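Side-chain contacts in DynF (Micromonospora chersina, PDB 6UBL), which is of unknown function but belongs to the dynemicin enediyne biosynthesis pathway and holds a palmitic acid in its beta barrel, consistent with binding a long apolar molecule: residues E16-V21 with R65-P70; D46-P51 with V58-W63; G74-A79 with R162-A167. All coordinates share one frame; numbering follows the deposited sequence.

Contact 1. Residues E16-V21 with R65-P70; sequences EGVPNV and RVVRSP. With PLM (palmitic acid), chain C.
R65 and N20 make the one direct hydrogen bond between E16-V21 and R65-P70. R65 NH2 donates a hydrogen bond to N20 OD1 at 2.9 Å, and the N-H...O angle of 175° makes the bond almost straight. The acceptor lies in the guanidinium plane, and the donor sits in the carbonyl plane on a lone pair of OD1, with amide and guanidinium nearly coplanar. A water closes the same pair, accepting from N20 ND2 at 3.2 Å and from R65 NH2 at 3.1 Å. With an alanine in place of N20 the amide is gone, and R65 NH2 is likely to lose its in-plane acceptor, N39 ND2 its bond to OD1, and the water one of its two donors.

One apolar touch and one methyl-to-guanidinium touch accompany this link. V18 CG1 meets V67 CG2 at 4.1 Å, the two side chains crossing at about a right angle; V21 CG2 comes to the edge of the R68 guanidinium, 4.2 Å from NH2.

In the second shell, a bend at chi3 (59°) turns the R65 guanidinium back to N20, where NH1 forms a salt bridge with E87 and NE a hydrogen bond with N39. R68 NE forms a salt bridge with D38. R68 CD lies 3.4 Å from O2 of the palmitic acid, which V66 also touches. Strand 20-21 runs parallel to 37-50, which pairs antiparallel with 54-68, and the contact joins this N-terminal segment to the barrel strand two places along.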
loop_
_atom_site.group_PDB
_atom_site.type_symbol
_atom_site.label_atom_id
_atom_site.label_comp_id
_atom_site.label_asym_id
_atom_site.label_seq_id
_atom_site.Cartn_x
_atom_site.Cartn_y
_atom_site.Cartn_z
ATOM N N GLU A 16 2.877 4.439 -26.303
ATOM C CA GLU A 16 3.199 4.658 -27.706
ATOM C C GLU A 16 1.960 4.455 -28.562
ATOM O O GLU A 16 1.240 3.463 -28.411
ATOM C CB GLU A 16 4.290 3.682 -28.149
ATOM C CG GLU A 16 5.681 4.141 -27.804
ATOM C CD GLU A 16 6.103 5.348 -28.614
ATOM O OE1 GLU A 16 5.494 5.603 -29.679
ATOM O OE2 GLU A 16 7.037 6.053 -28.184
ATOM N N GLY A 17 1.710 5.405 -29.457
ATOM C CA GLY A 17 0.561 5.350 -30.336
ATOM C C GLY A 17 -0.765 5.686 -29.690
ATOM O O GLY A 17 -1.804 5.558 -30.353
ATOM N N VAL A 18 -0.773 6.068 -28.418
ATOM C CA VAL A 18 -1.998 6.379 -27.687
ATOM C C VAL A 18 -2.186 7.895 -27.679
ATOM O O VAL A 18 -1.290 8.615 -27.202
ATOM C CB VAL A 18 -1.947 5.825 -26.259
ATOM C CG1 VAL A 18 -3.247 6.117 -25.531
ATOM C CG2 VAL A 18 -1.658 4.324 -26.292
ATOM N N PRO A 19 -3.294 8.418 -28.201
ATOM C CA PRO A 19 -3.439 9.874 -28.295
ATOM C C PRO A 19 -3.749 10.519 -26.954
ATOM O O PRO A 19 -4.422 9.956 -26.087
ATOM C CB PRO A 19 -4.624 10.056 -29.251
ATOM C CG PRO A 19 -5.467 8.847 -28.998
ATOM C CD PRO A 19 -4.477 7.722 -28.734
ATOM N N ASN A 20 -3.258 11.740 -26.805
ATOM C CA ASN A 20 -3.657 12.577 -25.692
ATOM C C ASN A 20 -5.084 13.070 -25.879
ATOM O O ASN A 20 -5.550 13.313 -27.002
ATOM C CB ASN A 20 -2.696 13.752 -25.599
ATOM C CG ASN A 20 -1.428 13.395 -24.870
ATOM O OD1 ASN A 20 -1.383 13.371 -23.646
ATOM N ND2 ASN A 20 -0.396 13.031 -25.633
ATOM N N VAL A 21 -5.775 13.216 -24.756
ATOM C CA VAL A 21 -7.125 13.751 -24.706
ATOM C C VAL A 21 -7.091 15.031 -23.885
ATOM O O VAL A 21 -6.560 15.049 -22.765
ATOM C CB VAL A 21 -8.114 12.742 -24.101
ATOM C CG1 VAL A 21 -9.536 13.251 -24.235
ATOM C CG2 VAL A 21 -7.961 11.374 -24.770
ATOM N N ARG A 65 -1.599 13.249 -15.777
ATOM C CA ARG A 65 -1.713 12.627 -17.093
ATOM C C ARG A 65 -1.766 11.122 -16.853
ATOM O O ARG A 65 -0.838 10.546 -16.261
ATOM C CB ARG A 65 -0.549 13.047 -17.981
ATOM C CG ARG A 65 -0.537 14.573 -18.234
ATOM C CD ARG A 65 0.562 15.017 -19.185
ATOM N NE ARG A 65 0.394 14.353 -20.469
ATOM C CZ ARG A 65 1.299 13.548 -21.004
ATOM N NH1 ARG A 65 2.460 13.348 -20.405
ATOM N NH2 ARG A 65 1.050 12.958 -22.162
ATOM N N VAL A 66 -2.863 10.492 -17.283
ATOM C CA VAL A 66 -3.139 9.092 -16.983
ATOM C C VAL A 66 -3.411 8.379 -18.299
ATOM O O VAL A 66 -4.360 8.726 -19.011
ATOM C CB VAL A 66 -4.340 8.932 -16.037
ATOM C CG1 VAL A 66 -4.660 7.462 -15.814
ATOM C CG2 VAL A 66 -4.080 9.651 -14.705
ATOM N N VAL A 67 -2.584 7.385 -18.630
ATOM C CA VAL A 67 -2.830 6.567 -19.816
ATOM C C VAL A 67 -3.764 5.420 -19.449
ATOM O O VAL A 67 -3.644 4.803 -18.375
ATOM C CB VAL A 67 -1.522 6.041 -20.436
ATOM C CG1 VAL A 67 -0.775 5.147 -19.479
ATOM C CG2 VAL A 67 -1.836 5.293 -21.736
ATOM N N ARG A 68 -4.704 5.140 -20.345
ATOM C CA ARG A 68 -5.643 4.039 -20.216
ATOM C C ARG A 68 -5.328 2.971 -21.253
ATOM O O ARG A 68 -5.041 3.281 -22.418
ATOM C CB ARG A 68 -7.082 4.500 -20.429
ATOM C CG ARG A 68 -7.678 5.312 -19.296
ATOM C CD ARG A 68 -9.093 5.832 -19.618
ATOM N NE ARG A 68 -9.089 7.005 -20.476
ATOM C CZ ARG A 68 -9.201 6.988 -21.797
ATOM N NH1 ARG A 68 -9.355 5.846 -22.456
ATOM N NH2 ARG A 68 -9.176 8.134 -22.474
ATOM N N SER A 69 -5.409 1.711 -20.836
ATOM C CA SER A 69 -5.354 0.604 -21.772
ATOM C C SER A 69 -6.640 0.615 -22.584
ATOM O O SER A 69 -7.616 1.273 -22.210
ATOM C CB SER A 69 -5.277 -0.715 -21.001
ATOM O OG SER A 69 -6.512 -1.000 -20.332
ATOM N N PRO A 70 -6.697 -0.139 -23.678
ATOM C CA PRO A 70 -8.001 -0.400 -24.293
ATOM C C PRO A 70 -8.881 -1.111 -23.276
ATOM O O PRO A 70 -8.398 -1.848 -22.412
ATOM C CB PRO A 70 -7.670 -1.311 -25.487
ATOM C CG PRO A 70 -6.332 -1.910 -25.157
ATOM C CD PRO A 70 -5.604 -0.863 -24.354
HETATM C C1 PLM C . -8.743 7.808 -16.000
HETATM O O1 PLM C . -7.925 8.682 -16.526
HETATM O O2 PLM C . -9.685 7.340 -16.587
HETATM C C2 PLM C . -8.418 7.456 -14.584
HETATM C C3 PLM C . -8.184 8.620 -13.657
HETATM C C4 PLM C . -7.917 8.085 -12.283
HETATM C C5 PLM C . -7.019 8.920 -11.449
HETATM C C6 PLM C . -6.722 8.272 -10.118
HETATM C C7 PLM C . -6.770 9.278 -9.001
HETATM C C8 PLM C . -5.970 10.519 -9.312
HETATM C C9 PLM C . -4.497 10.267 -9.485
HETATM C CA PLM C . -3.738 10.466 -8.201
HETATM C CB PLM C . -3.521 11.936 -7.901
HETATM C CC PLM C . -2.163 12.196 -7.321
HETATM C CD PLM C . -2.152 12.542 -5.856
HETATM C CE PLM C . -0.855 12.124 -5.214
HETATM C CF PLM C . -0.512 12.828 -3.937
HETATM C CG PLM C . 0.791 12.372 -3.385
HETATM O O HOH W 1 2.389 11.840 -24.715
#

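Contact 2. Residues D46-P51 with V58-W63; sequences DTFAVP and VAFDGW
The F60 ring is approached obliquely by D46 and F48, while the F48 ring receives F60 and V58 at its edge. Against F60, the carboxylate plane of D46 is turned 27° from the ring, with OD2 3.4 Å from CE1 and CG 3.6 Å from CD1. The F48 and F60 side chains come from opposite directions and bring F48 CZ to 4.2 Å from F60 CZ. V58 CG2 stands equally far, 4.2 Å, from F48 CE2, close to the plane of that ring. With chi1 at -57°, F48 CG lies beside its own backbone N, and this turn carries the ring end back to V58 and F60 although its first bond points neither toward nor away from the other strand.

The backbones fix the register. D46 and V58 are an antiparallel hydrogen-bonded pair: D46 N donates to V58 O at 2.9 Å, and V58 N to D46 O at 2.8 Å. The segment axes diverge, with 135° between their directions, as suits a strongly twisted and curled hairpin of strands 37-50 and 54-68. Neighbouring strands complete the surroundings, L195 and L198 touching F48 and D46, and M90 touching F60.

Chemically, this is an apolar cluster with one buried acid on its margin. OD1 of D46 is hydrogen-bonded to S44 OG, and aromatic carbons of F60 lie against the carboxylate. A polar group is thereby set among apolar ones, about 5 Å from the acyl tail of the palmitic acid.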
loop_
_atom_site.group_PDB
_atom_site.type_symbol
_atom_site.label_atom_id
_atom_site.label_comp_id
_atom_site.label_asym_id
_atom_site.label_seq_id
_atom_site.Cartn_x
_atom_site.Cartn_y
_atom_site.Cartn_z
ATOM N N ASP A 46 -3.906 17.573 1.853
ATOM C CA ASP A 46 -2.977 16.599 2.400
ATOM C C ASP A 46 -2.576 17.034 3.802
ATOM O O ASP A 46 -2.269 18.206 4.026
ATOM C CB ASP A 46 -1.666 16.538 1.612
ATOM C CG ASP A 46 -1.850 16.288 0.131
ATOM O OD1 ASP A 46 -2.974 16.398 -0.398
ATOM O OD2 ASP A 46 -0.818 16.012 -0.528
ATOM N N THR A 47 -2.511 16.095 4.736
ATOM C CA THR A 47 -2.031 16.387 6.083
ATOM C C THR A 47 -0.722 15.657 6.360
ATOM O O THR A 47 -0.612 14.445 6.119
ATOM C CB THR A 47 -3.075 16.017 7.137
ATOM O OG1 THR A 47 -4.258 16.807 6.924
ATOM C CG2 THR A 47 -2.528 16.283 8.529
ATOM N N PHE A 48 0.261 16.393 6.884
ATOM C CA PHE A 48 1.600 15.872 7.137
ATOM C C PHE A 48 1.910 16.003 8.622
ATOM O O PHE A 48 1.715 17.080 9.205
ATOM C CB PHE A 48 2.688 16.655 6.392
ATOM C CG PHE A 48 2.499 16.716 4.904
ATOM C CD1 PHE A 48 3.002 15.732 4.072
ATOM C CD2 PHE A 48 1.831 17.795 4.335
ATOM C CE1 PHE A 48 2.831 15.801 2.703
ATOM C CE2 PHE A 48 1.657 17.866 2.973
ATOM C CZ PHE A 48 2.155 16.874 2.151
ATOM N N ALA A 49 2.408 14.927 9.230
ATOM C CA ALA A 49 2.875 14.953 10.609
ATOM C C ALA A 49 4.400 14.904 10.621
ATOM O O ALA A 49 5.006 14.014 10.001
ATOM C CB ALA A 49 2.317 13.771 11.401
ATOM N N VAL A 50 5.016 15.872 11.295
ATOM C CA VAL A 50 6.458 15.892 11.499
ATOM C C VAL A 50 6.725 15.558 12.966
ATOM O O VAL A 50 6.350 16.339 13.855
ATOM C CB VAL A 50 7.078 17.240 11.121
ATOM C CG1 VAL A 50 8.591 17.192 11.337
ATOM C CG2 VAL A 50 6.752 17.592 9.681
ATOM N N PRO A 51 7.336 14.414 13.268
ATOM C CA PRO A 51 7.435 13.971 14.666
ATOM C C PRO A 51 8.101 15.017 15.546
ATOM O O PRO A 51 9.148 15.572 15.201
ATOM C CB PRO A 51 8.284 12.697 14.571
ATOM C CG PRO A 51 8.006 12.170 13.200
ATOM C CD PRO A 51 7.840 13.391 12.328
ATOM N N VAL A 58 -2.374 21.008 4.050
ATOM C CA VAL A 58 -2.001 21.811 2.894
ATOM C C VAL A 58 -2.919 21.473 1.733
ATOM O O VAL A 58 -3.142 20.292 1.429
ATOM C CB VAL A 58 -0.535 21.592 2.485
ATOM C CG1 VAL A 58 -0.164 22.504 1.320
ATOM C CG2 VAL A 58 0.389 21.823 3.666
ATOM N N ALA A 59 -3.422 22.513 1.068
ATOM C CA ALA A 59 -4.254 22.354 -0.114
ATOM C C ALA A 59 -3.386 22.438 -1.362
ATOM O O ALA A 59 -2.517 23.311 -1.473
ATOM C CB ALA A 59 -5.303 23.467 -0.157
ATOM N N PHE A 60 -3.654 21.548 -2.311
ATOM C CA PHE A 60 -2.895 21.458 -3.546
ATOM C C PHE A 60 -3.820 21.556 -4.752
ATOM O O PHE A 60 -4.982 21.150 -4.698
ATOM C CB PHE A 60 -2.174 20.111 -3.647
ATOM C CG PHE A 60 -1.075 19.922 -2.653
ATOM C CD1 PHE A 60 -1.354 19.573 -1.344
ATOM C CD2 PHE A 60 0.246 20.070 -3.035
ATOM C CE1 PHE A 60 -0.334 19.388 -0.430
ATOM C CE2 PHE A 60 1.269 19.894 -2.127
ATOM C CZ PHE A 60 0.980 19.549 -0.822
ATOM N N ASP A 61 -3.279 22.086 -5.847
ATOM C CA ASP A 61 -3.971 22.150 -7.123
ATOM C C ASP A 61 -2.963 21.782 -8.202
ATOM O O ASP A 61 -1.765 22.050 -8.074
ATOM C CB ASP A 61 -4.556 23.546 -7.362
ATOM C CG ASP A 61 -5.392 23.622 -8.619
ATOM O OD1 ASP A 61 -6.306 22.785 -8.779
ATOM O OD2 ASP A 61 -5.172 24.547 -9.435
ATOM N N GLY A 62 -3.447 21.146 -9.259
ATOM C CA GLY A 62 -2.550 20.796 -10.337
ATOM C C GLY A 62 -3.178 19.888 -11.365
ATOM O O GLY A 62 -4.364 20.028 -11.684
ATOM N N TRP A 63 -2.391 18.961 -11.901
ATOM C CA TRP A 63 -2.864 18.132 -12.993
ATOM C C TRP A 63 -2.185 16.773 -12.951
ATOM O O TRP A 63 -1.137 16.588 -12.321
ATOM C CB TRP A 63 -2.635 18.816 -14.343
ATOM C CG TRP A 63 -1.245 19.340 -14.549
ATOM C CD1 TRP A 63 -0.817 20.623 -14.355
ATOM C CD2 TRP A 63 -0.100 18.602 -15.005
ATOM N NE1 TRP A 63 0.515 20.729 -14.662
ATOM C CE2 TRP A 63 0.985 19.507 -15.058
ATOM C CE3 TRP A 63 0.113 17.271 -15.367
ATOM C CZ2 TRP A 63 2.261 19.122 -15.463
ATOM C CZ3 TRP A 63 1.383 16.889 -15.767
ATOM C CH2 TRP A 63 2.439 17.803 -15.812
#

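Contact 3. Residues G74-A79 with R162-A167; sequences GEWADA and RSIPPA. With PLM (palmitic acid), chain C.
W76 reaches from the loop between strands 54-68 and 81-92 to the R162-A167 loop, which follows strand 154-161, and the contact thus joins two interstrand loops of the beta barrel beside the carboxylate end of the bound palmitic acid. No hydrogen bond crosses between the segments.

Apolar packing carries the contact. The six-membered part of the indole leads: CZ3 is 3.8 Å from I164 CD1, with I164 CG1 almost as near, and the two side chains approach at a slant. W76 CG stands anti to the W76 backbone N (chi1 176°), which extends the indole from its turn toward the opposite loop. CH2 continues onto the peptide between R162 and S163, 3.8 Å from R162 C, so that main-chain atoms as well as a side chain receive the ring, all of them obliquely.

Aromatic interactions add partners from outside the two segments: the indole makes a cation-pi contact with K129, and W30 meets it edge-to-face.

Polar bonds act on each side separately. W76 NE1 donates to S127 O. Within its own segment, A79 N bonds to W76 O at 3.0 Å, tying the turn that presents the tryptophan. Across from it, R162 NH2 forms a salt bridge with D160. S163 OG donates to P165 O at 2.9 Å, from 35° out of the carbonyl plane, spanning the cis peptide bond between I164 and P165; P166 then forms an inverse gamma turn.

Ligand contacts come from the far side of this loop. I164 CG2 lies 3.7 Å from O2 of the palmitic acid and P166 CD 3.8 Å, while P165 approaches that same oxygen with its CA at 3.2 Å.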
loop_
_atom_site.group_PDB
_atom_site.type_symbol
_atom_site.label_atom_id
_atom_site.label_comp_id
_atom_site.label_asym_id
_atom_site.label_seq_id
_atom_site.Cartn_x
_atom_site.Cartn_y
_atom_site.Cartn_z
ATOM N N GLY A 74 -16.289 -3.768 -24.957
ATOM C CA GLY A 74 -17.077 -2.626 -25.368
ATOM C C GLY A 74 -18.368 -2.457 -24.607
ATOM O O GLY A 74 -19.038 -1.434 -24.768
ATOM N N GLU A 75 -18.740 -3.447 -23.798
ATOM C CA GLU A 75 -19.932 -3.389 -22.963
ATOM C C GLU A 75 -19.529 -2.988 -21.551
ATOM O O GLU A 75 -18.671 -3.634 -20.941
ATOM C CB GLU A 75 -20.615 -4.753 -22.925
ATOM C CG GLU A 75 -20.730 -5.414 -24.286
ATOM C CD GLU A 75 -21.843 -4.845 -25.134
ATOM O OE1 GLU A 75 -22.697 -4.108 -24.598
ATOM O OE2 GLU A 75 -21.845 -5.113 -26.354
ATOM N N TRP A 76 -20.176 -1.948 -21.023
ATOM C CA TRP A 76 -19.785 -1.390 -19.728
ATOM C C TRP A 76 -19.710 -2.453 -18.636
ATOM O O TRP A 76 -18.734 -2.510 -17.884
ATOM C CB TRP A 76 -20.748 -0.263 -19.329
ATOM C CG TRP A 76 -20.494 0.328 -17.971
ATOM C CD1 TRP A 76 -21.099 -0.025 -16.797
ATOM C CD2 TRP A 76 -19.569 1.378 -17.640
ATOM N NE1 TRP A 76 -20.613 0.742 -15.761
ATOM C CE2 TRP A 76 -19.676 1.610 -16.251
ATOM C CE3 TRP A 76 -18.671 2.145 -18.382
ATOM C CZ2 TRP A 76 -18.913 2.566 -15.591
ATOM C CZ3 TRP A 76 -17.907 3.101 -17.723
ATOM C CH2 TRP A 76 -18.036 3.304 -16.344
ATOM N N ALA A 77 -20.738 -3.299 -18.520
ATOM C CA ALA A 77 -20.825 -4.182 -17.358
ATOM C C ALA A 77 -19.576 -5.049 -17.223
ATOM O O ALA A 77 -19.123 -5.330 -16.108
ATOM C CB ALA A 77 -22.093 -5.035 -17.436
ATOM N N ASP A 78 -19.002 -5.475 -18.350
ATOM C CA ASP A 78 -17.838 -6.355 -18.381
ATOM C C ASP A 78 -16.513 -5.613 -18.481
ATOM O O ASP A 78 -15.456 -6.240 -18.362
ATOM C CB ASP A 78 -17.938 -7.290 -19.590
ATOM C CG ASP A 78 -19.102 -8.246 -19.487
ATOM O OD1 ASP A 78 -19.440 -8.636 -18.353
ATOM O OD2 ASP A 78 -19.696 -8.581 -20.534
ATOM N N ALA A 79 -16.539 -4.310 -18.722
ATOM C CA ALA A 79 -15.340 -3.585 -19.109
ATOM C C ALA A 79 -14.404 -3.360 -17.929
ATOM O O ALA A 79 -14.826 -2.957 -16.833
ATOM C CB ALA A 79 -15.711 -2.229 -19.712
ATOM N N ARG A 162 -18.944 6.201 -12.752
ATOM C CA ARG A 162 -19.981 6.062 -13.766
ATOM C C ARG A 162 -19.529 6.567 -15.123
ATOM O O ARG A 162 -20.281 6.460 -16.094
ATOM C CB ARG A 162 -21.229 6.837 -13.328
ATOM C CG ARG A 162 -21.688 6.522 -11.923
ATOM C CD ARG A 162 -22.940 7.297 -11.567
ATOM N NE ARG A 162 -23.231 7.184 -10.142
ATOM C CZ ARG A 162 -24.341 7.635 -9.562
ATOM N NH1 ARG A 162 -25.281 8.226 -10.290
ATOM N NH2 ARG A 162 -24.511 7.496 -8.256
ATOM N N SER A 163 -18.315 7.100 -15.219
ATOM C CA SER A 163 -17.732 7.451 -16.504
ATOM C C SER A 163 -16.233 7.218 -16.417
ATOM O O SER A 163 -15.647 7.253 -15.332
ATOM C CB SER A 163 -17.989 8.913 -16.896
ATOM O OG SER A 163 -17.323 9.816 -16.036
ATOM N N ILE A 164 -15.619 6.980 -17.568
ATOM C CA ILE A 164 -14.170 6.822 -17.648
ATOM C C ILE A 164 -13.672 7.841 -18.664
ATOM O O ILE A 164 -14.001 7.737 -19.855
ATOM C CB ILE A 164 -13.783 5.405 -18.089
ATOM C CG1 ILE A 164 -14.291 4.384 -17.063
ATOM C CG2 ILE A 164 -12.276 5.294 -18.238
ATOM C CD1 ILE A 164 -14.074 2.954 -17.485
ATOM N N PRO A 165 -12.886 8.843 -18.257
ATOM C CA PRO A 165 -12.396 9.071 -16.891
ATOM C C PRO A 165 -13.487 9.581 -15.965
ATOM O O PRO A 165 -14.464 10.180 -16.438
ATOM C CB PRO A 165 -11.339 10.164 -17.085
ATOM C CG PRO A 165 -11.881 10.955 -18.252
ATOM C CD PRO A 165 -12.424 9.896 -19.184
ATOM N N PRO A 166 -13.320 9.371 -14.667
ATOM C CA PRO A 166 -14.306 9.863 -13.687
ATOM C C PRO A 166 -14.100 11.342 -13.377
ATOM O O PRO A 166 -13.755 11.731 -12.256
ATOM C CB PRO A 166 -14.036 8.962 -12.475
ATOM C CG PRO A 166 -12.578 8.652 -12.572
ATOM C CD PRO A 166 -12.292 8.522 -14.040
ATOM N N ALA A 167 -14.295 12.183 -14.393
ATOM C CA ALA A 167 -14.128 13.620 -14.213
ATOM C C ALA A 167 -15.068 14.135 -13.125
ATOM O O ALA A 167 -16.218 13.690 -13.003
ATOM C CB ALA A 167 -14.419 14.342 -15.524
HETATM C C1 PLM C . -8.743 7.808 -16.000
HETATM O O1 PLM C . -7.925 8.682 -16.526
HETATM O O2 PLM C . -9.685 7.340 -16.587
HETATM C C2 PLM C . -8.418 7.456 -14.584
HETATM C C3 PLM C . -8.184 8.620 -13.657
HETATM C C4 PLM C . -7.917 8.085 -12.283
HETATM C C5 PLM C . -7.019 8.920 -11.449
HETATM C C6 PLM C . -6.722 8.272 -10.118
HETATM C C7 PLM C . -6.770 9.278 -9.001
HETATM C C8 PLM C . -5.970 10.519 -9.312
HETATM C C9 PLM C . -4.497 10.267 -9.485
HETATM C CA PLM C . -3.738 10.466 -8.201
HETATM C CB PLM C . -3.521 11.936 -7.901
HETATM C CC PLM C . -2.163 12.196 -7.321
HETATM C CD PLM C . -2.152 12.542 -5.856
HETATM C CE PLM C . -0.855 12.124 -5.214
HETATM C CF PLM C . -0.512 12.828 -3.937
HETATM C CG PLM C . 0.791 12.372 -3.385
#

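Overall arrangement
The palmitic acid is the common reference for all three contacts. Contacts 1 and 3, with centres 16 Å apart, meet directly where R68 CD packs on I164 CG2 at 3.5 Å, and both reach the carboxylate end of the ligand. Contact 2 lies on the other side of the chain's centre, 28 Å from contact 1 and 30 Å from contact 3 between centres; its D46 approaches the tail end of the acyl chain. Strand 54-68 runs through contacts 1 and 2, linking the two ends of the pocket by continuous backbone, whereas contacts 2 and 3 do not touch, their nearest atoms being about 12 Å apart.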